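Local coordinates for protein Cbs-cp12 (Microcystis aeruginosa PCC 7806, PDB 5NMU) that joins paired CBS domains to a CP12 domain in a hexamer and probably takes part in the redox regulation of photosynthesis, at the interface of chains A and B and the interface of chains A and C. Numbering follows the deposited sequence. Chains: chain A/B/C, Cbs-cp12.

Contact 1: the interface of chains A and B. Residues chain A 92, 95, 99, 120, 123-124; chain B 59-60, 63-64.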
# COMPACT_ATOMS: atom_id res chain seq x y z
N GLU A 92 23.64 6.51 -5.16
CA GLU A 92 22.39 7.31 -5.05
C GLU A 92 21.24 6.57 -5.79
O GLU A 92 20.05 6.59 -5.38
CB GLU A 92 22.61 8.75 -5.59
CG GLU A 92 22.73 8.90 -7.12
CD GLU A 92 24.13 8.72 -7.67
OE1 GLU A 92 24.90 7.88 -7.14
OE2 GLU A 92 24.48 9.44 -8.65
N ALA A 95 19.92 3.52 -3.79
CA ALA A 95 19.03 4.06 -2.72
C ALA A 95 17.65 4.30 -3.30
O ALA A 95 16.67 3.91 -2.73
CB ALA A 95 19.58 5.37 -2.16
N ALA A 99 14.02 2.50 -2.47
CA ALA A 99 12.88 3.32 -2.05
C ALA A 99 11.65 3.09 -2.93
O ALA A 99 10.57 2.90 -2.41
CB ALA A 99 13.24 4.80 -2.02
N VAL A 120 20.32 -1.76 2.51
CA VAL A 120 20.19 -0.47 3.13
C VAL A 120 21.28 -0.19 4.13
O VAL A 120 21.73 0.96 4.20
CB VAL A 120 18.77 -0.23 3.73
CG1 VAL A 120 17.81 -0.04 2.59
CG2 VAL A 120 18.30 -1.35 4.67
N ILE A 123 24.45 0.79 2.41
CA ILE A 123 24.38 2.16 2.05
C ILE A 123 24.63 3.07 3.27
O ILE A 123 25.43 4.01 3.20
CB ILE A 123 23.04 2.53 1.40
CG1 ILE A 123 22.88 1.74 0.09
CG2 ILE A 123 23.00 4.03 1.09
CD1 ILE A 123 21.51 1.81 -0.55
N LEU A 124 23.94 2.80 4.38
CA LEU A 124 24.05 3.65 5.55
C LEU A 124 25.50 3.71 6.02
O LEU A 124 26.01 4.80 6.30
CB LEU A 124 23.18 3.14 6.68
CG LEU A 124 23.30 3.83 8.05
CD1 LEU A 124 23.02 5.30 7.91
CD2 LEU A 124 22.32 3.23 9.06
N VAL B 59 18.06 6.11 4.15
CA VAL B 59 18.27 5.75 2.76
C VAL B 59 17.12 6.19 1.84
O VAL B 59 17.37 6.76 0.73
CB VAL B 59 18.52 4.23 2.66
CG1 VAL B 59 18.56 3.78 1.21
CG2 VAL B 59 19.80 3.88 3.39
N TYR B 60 15.85 5.94 2.26
CA TYR B 60 14.70 6.31 1.43
C TYR B 60 14.46 7.80 1.36
O TYR B 60 14.11 8.29 0.31
CB TYR B 60 13.40 5.67 1.89
CG TYR B 60 13.27 4.19 1.64
CD1 TYR B 60 14.35 3.36 1.26
CD2 TYR B 60 12.05 3.59 1.83
CE1 TYR B 60 14.20 1.98 1.07
CE2 TYR B 60 11.87 2.23 1.59
CZ TYR B 60 12.95 1.42 1.24
OH TYR B 60 12.66 0.09 1.09
N ALA B 63 19.10 9.83 1.27
CA ALA B 63 20.00 9.41 0.16
C ALA B 63 19.30 9.29 -1.20
O ALA B 63 19.82 9.77 -2.21
CB ALA B 63 20.71 8.10 0.49
N ALA B 64 18.13 8.66 -1.22
CA ALA B 64 17.39 8.45 -2.46
C ALA B 64 16.97 9.71 -3.18
O ALA B 64 16.73 9.65 -4.37
CB ALA B 64 16.17 7.58 -2.24
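A:Ala95 and A:Ala99, one turn apart on helix 91-101, let the end of helix 55-63 of chain B and the residue after it come close, with the CA atoms of A:Ala95 and B:Ala64 4.7 Å apart and those of A:Ala99 and B:Tyr60 4.9 Å apart. The small side chains presumably leave room for this approach, since backbone atoms themselves become part of the packing. At one end the ring of B:Tyr60 lies face-on against A:Ala99, whose CA sits over the ring centre, 3.5 Å from the centroid, in a CH-pi contact. With chi2 at 13° the ring plane almost contains the tyrosine's own CA, and in this turn one face lies against A:Ala99. The CB of A:Ala99 leans toward the root of the same ring, 3.7 Å from B:Tyr60 CG. Further along the helix the methyl of A:Ala95 fits among B:Ala64, B:Ala63 and B:Val59, meeting the main chain of the first, the methyl of the second and the CG1 branch of the third. In return, the CB of B:Ala64 rests 3.7 Å from the carbonyl O of A:Ala95.

B:Val59 bridges to a second helix of chain A, 120-126. Its CG1 stands anti to the backbone N (chi1 173°) and points between A:Ala95 and the CD1 tip of A:Ile123. Its CG2 reaches the CG2 branch of A:Ile123 at 3.9 Å and also touches the carbonyl O of A:Val120. The valine and isoleucine side chains cross at about a right angle. No polar pair links the chains within this patch, which appears to rest on shape and apolar burial. With its twin across the two-fold axis, the patch joins first-CBS helices of one chain to second-CBS helices of the other, helping to pair two CBS modules within the hexamer.

Contact 2: the interface of chains A and C. Residues chain A 20, 44, 48, 75, 78, 80; chain C 93, 137, 139-140, 143.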
# COMPACT_ATOMS: atom_id res chain seq x y z
N GLY A 20 16.14 -23.10 -3.52
CA GLY A 20 14.74 -22.90 -3.30
C GLY A 20 14.05 -24.06 -2.58
O GLY A 20 13.06 -23.83 -1.86
N ARG A 44 18.56 -22.41 -11.06
CA ARG A 44 18.66 -23.85 -11.30
C ARG A 44 19.38 -24.18 -12.62
O ARG A 44 19.85 -25.28 -12.80
CB ARG A 44 17.29 -24.52 -11.22
CG ARG A 44 16.69 -24.46 -9.79
CD ARG A 44 15.40 -25.28 -9.66
NE ARG A 44 14.56 -24.96 -10.81
CZ ARG A 44 13.61 -24.01 -10.87
NH1 ARG A 44 13.23 -23.28 -9.79
NH2 ARG A 44 13.00 -23.82 -12.06
N ASP A 48 17.53 -19.31 -15.55
CA ASP A 48 16.66 -19.25 -14.37
C ASP A 48 17.01 -18.00 -13.56
O ASP A 48 18.19 -17.77 -13.23
CB ASP A 48 16.90 -20.50 -13.53
CG ASP A 48 15.81 -20.78 -12.54
OD1 ASP A 48 14.67 -20.50 -12.86
OD2 ASP A 48 16.10 -21.31 -11.43
N TYR A 75 11.18 -21.77 -1.27
CA TYR A 75 10.35 -21.36 -2.39
C TYR A 75 9.00 -20.78 -1.99
O TYR A 75 8.46 -19.95 -2.75
CB TYR A 75 10.17 -22.49 -3.40
CG TYR A 75 9.35 -23.68 -2.96
CD1 TYR A 75 7.95 -23.64 -3.03
CD2 TYR A 75 9.97 -24.88 -2.56
CE1 TYR A 75 7.19 -24.75 -2.71
CE2 TYR A 75 9.20 -25.99 -2.21
CZ TYR A 75 7.83 -25.89 -2.27
OH TYR A 75 7.09 -26.93 -1.97
N MET A 78 10.31 -16.95 -0.68
CA MET A 78 11.25 -16.15 -1.43
C MET A 78 10.58 -15.23 -2.42
O MET A 78 9.42 -15.42 -2.77
CB MET A 78 12.21 -17.06 -2.20
CG MET A 78 11.63 -17.73 -3.44
SD MET A 78 12.74 -19.00 -4.02
CE MET A 78 11.75 -19.72 -5.35
N LYS A 80 11.17 -14.44 -6.26
CA LYS A 80 11.88 -14.98 -7.40
C LYS A 80 10.96 -14.80 -8.56
O LYS A 80 9.84 -15.28 -8.45
CB LYS A 80 12.22 -16.44 -7.25
CG LYS A 80 13.01 -17.01 -8.43
CD LYS A 80 13.43 -18.47 -8.23
CE LYS A 80 14.02 -19.08 -9.49
NZ LYS A 80 14.94 -20.19 -9.12
N TYR C 93 7.82 -16.03 -15.30
CA TYR C 93 8.60 -15.19 -14.42
C TYR C 93 8.47 -13.71 -14.70
O TYR C 93 8.54 -12.92 -13.77
CB TYR C 93 10.06 -15.59 -14.48
CG TYR C 93 10.39 -16.93 -13.83
CD1 TYR C 93 9.98 -17.22 -12.54
CD2 TYR C 93 11.15 -17.85 -14.49
CE1 TYR C 93 10.29 -18.46 -11.96
CE2 TYR C 93 11.47 -19.07 -13.92
CZ TYR C 93 11.04 -19.36 -12.65
OH TYR C 93 11.38 -20.56 -12.06
N PHE C 137 7.86 -22.79 -9.50
CA PHE C 137 8.68 -23.49 -8.49
C PHE C 137 8.38 -25.01 -8.35
O PHE C 137 8.79 -25.64 -7.37
CB PHE C 137 8.57 -22.80 -7.12
CG PHE C 137 8.62 -21.29 -7.16
CD1 PHE C 137 9.45 -20.59 -8.07
CD2 PHE C 137 7.86 -20.54 -6.24
CE1 PHE C 137 9.47 -19.19 -8.07
CE2 PHE C 137 7.91 -19.14 -6.25
CZ PHE C 137 8.71 -18.47 -7.17
N GLU C 139 9.75 -27.41 -9.92
CA GLU C 139 11.05 -28.07 -9.78
C GLU C 139 11.60 -28.02 -8.36
O GLU C 139 12.26 -28.97 -7.93
CB GLU C 139 12.10 -27.50 -10.76
CG GLU C 139 11.99 -28.01 -12.21
CD GLU C 139 12.16 -29.53 -12.35
OE1 GLU C 139 12.79 -30.18 -11.47
OE2 GLU C 139 11.62 -30.09 -13.34
N ASP C 140 11.36 -26.95 -7.63
CA ASP C 140 11.75 -26.93 -6.21
C ASP C 140 10.93 -27.92 -5.40
O ASP C 140 11.49 -28.58 -4.55
CB ASP C 140 11.63 -25.55 -5.59
CG ASP C 140 12.49 -24.51 -6.32
OD1 ASP C 140 13.73 -24.67 -6.38
OD2 ASP C 140 11.90 -23.59 -6.90
N GLU C 143 12.48 -31.33 -5.89
CA GLU C 143 13.67 -31.62 -5.06
C GLU C 143 13.32 -31.82 -3.58
O GLU C 143 13.97 -32.60 -2.90
CB GLU C 143 14.71 -30.52 -5.14
CG GLU C 143 15.29 -30.25 -6.51
CD GLU C 143 15.88 -28.85 -6.59
OE1 GLU C 143 16.73 -28.51 -5.72
OE2 GLU C 143 15.47 -28.07 -7.50
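C:Phe137 and A:Met78 form the apolar centre, meeting tip to tip: the methyl CE of the methionine sits over the middle of the phenyl face, 3.6 Å from its centroid, in a CH-pi contact. The extended thioether chain of A:Met78 (chi2 -168°) carries the methyl out to the ring. At the ring's edge, in its plane, lies the carbonyl O of A:Lys80, 3.6 Å from C:Phe137 CZ. Beside this, the A:Tyr75 ring runs past C:Asp140, its CD2 packed on the aspartate CB.

Outward, A:Arg44 bends at chi3 (-46°) and brings NH1 to the carboxylate OD2 of C:Asp140, a salt bridge of 3.2 Å. The guanidinium and carboxylate planes stand 76° apart, so the two groups do not pair side by side. One guanidinium face is covered by A:Asp48 OD2 and the other, toward its rim, by the CB of C:Glu139. A:Asp48 OD2 is itself gripped by the backbone N of A:Arg44, through the anti lone pair at 2.7 Å, and by A:Lys80 NZ from above the carboxylate plane at 2.8 Å. The hydroxyl OH of C:Tyr93 comes to 3.4 Å from A:Asp48 OD1, a near approach rather than a bond, its ring steeply tilted to the carboxylate.

The site fits the start of helix 138-155, in the CP12 region of chain C, against loops and the 3-10 turn 74-76 of chain A's CBS domains, with helix 91-101 of chain C alongside.

The centres of contact 1 and contact 2 lie about 29 Å apart, and chain A meets a different neighbour in each. By the two-fold symmetry every copy uses helix 91-101 in both interfaces, with A:Ala95 and A:Ala99 in contact 1 and C:Tyr93 in contact 2. Contact 1 stays within the CBS domains, whereas contact 2 brings a CP12 segment onto a neighbour's CBS domains. Each patch has a two-fold twin. Used together, two distinct two-fold interfaces can carry each copy beyond a dimer, consistent with the hexamer. The shared helix could couple them, though the structure alone does not show this.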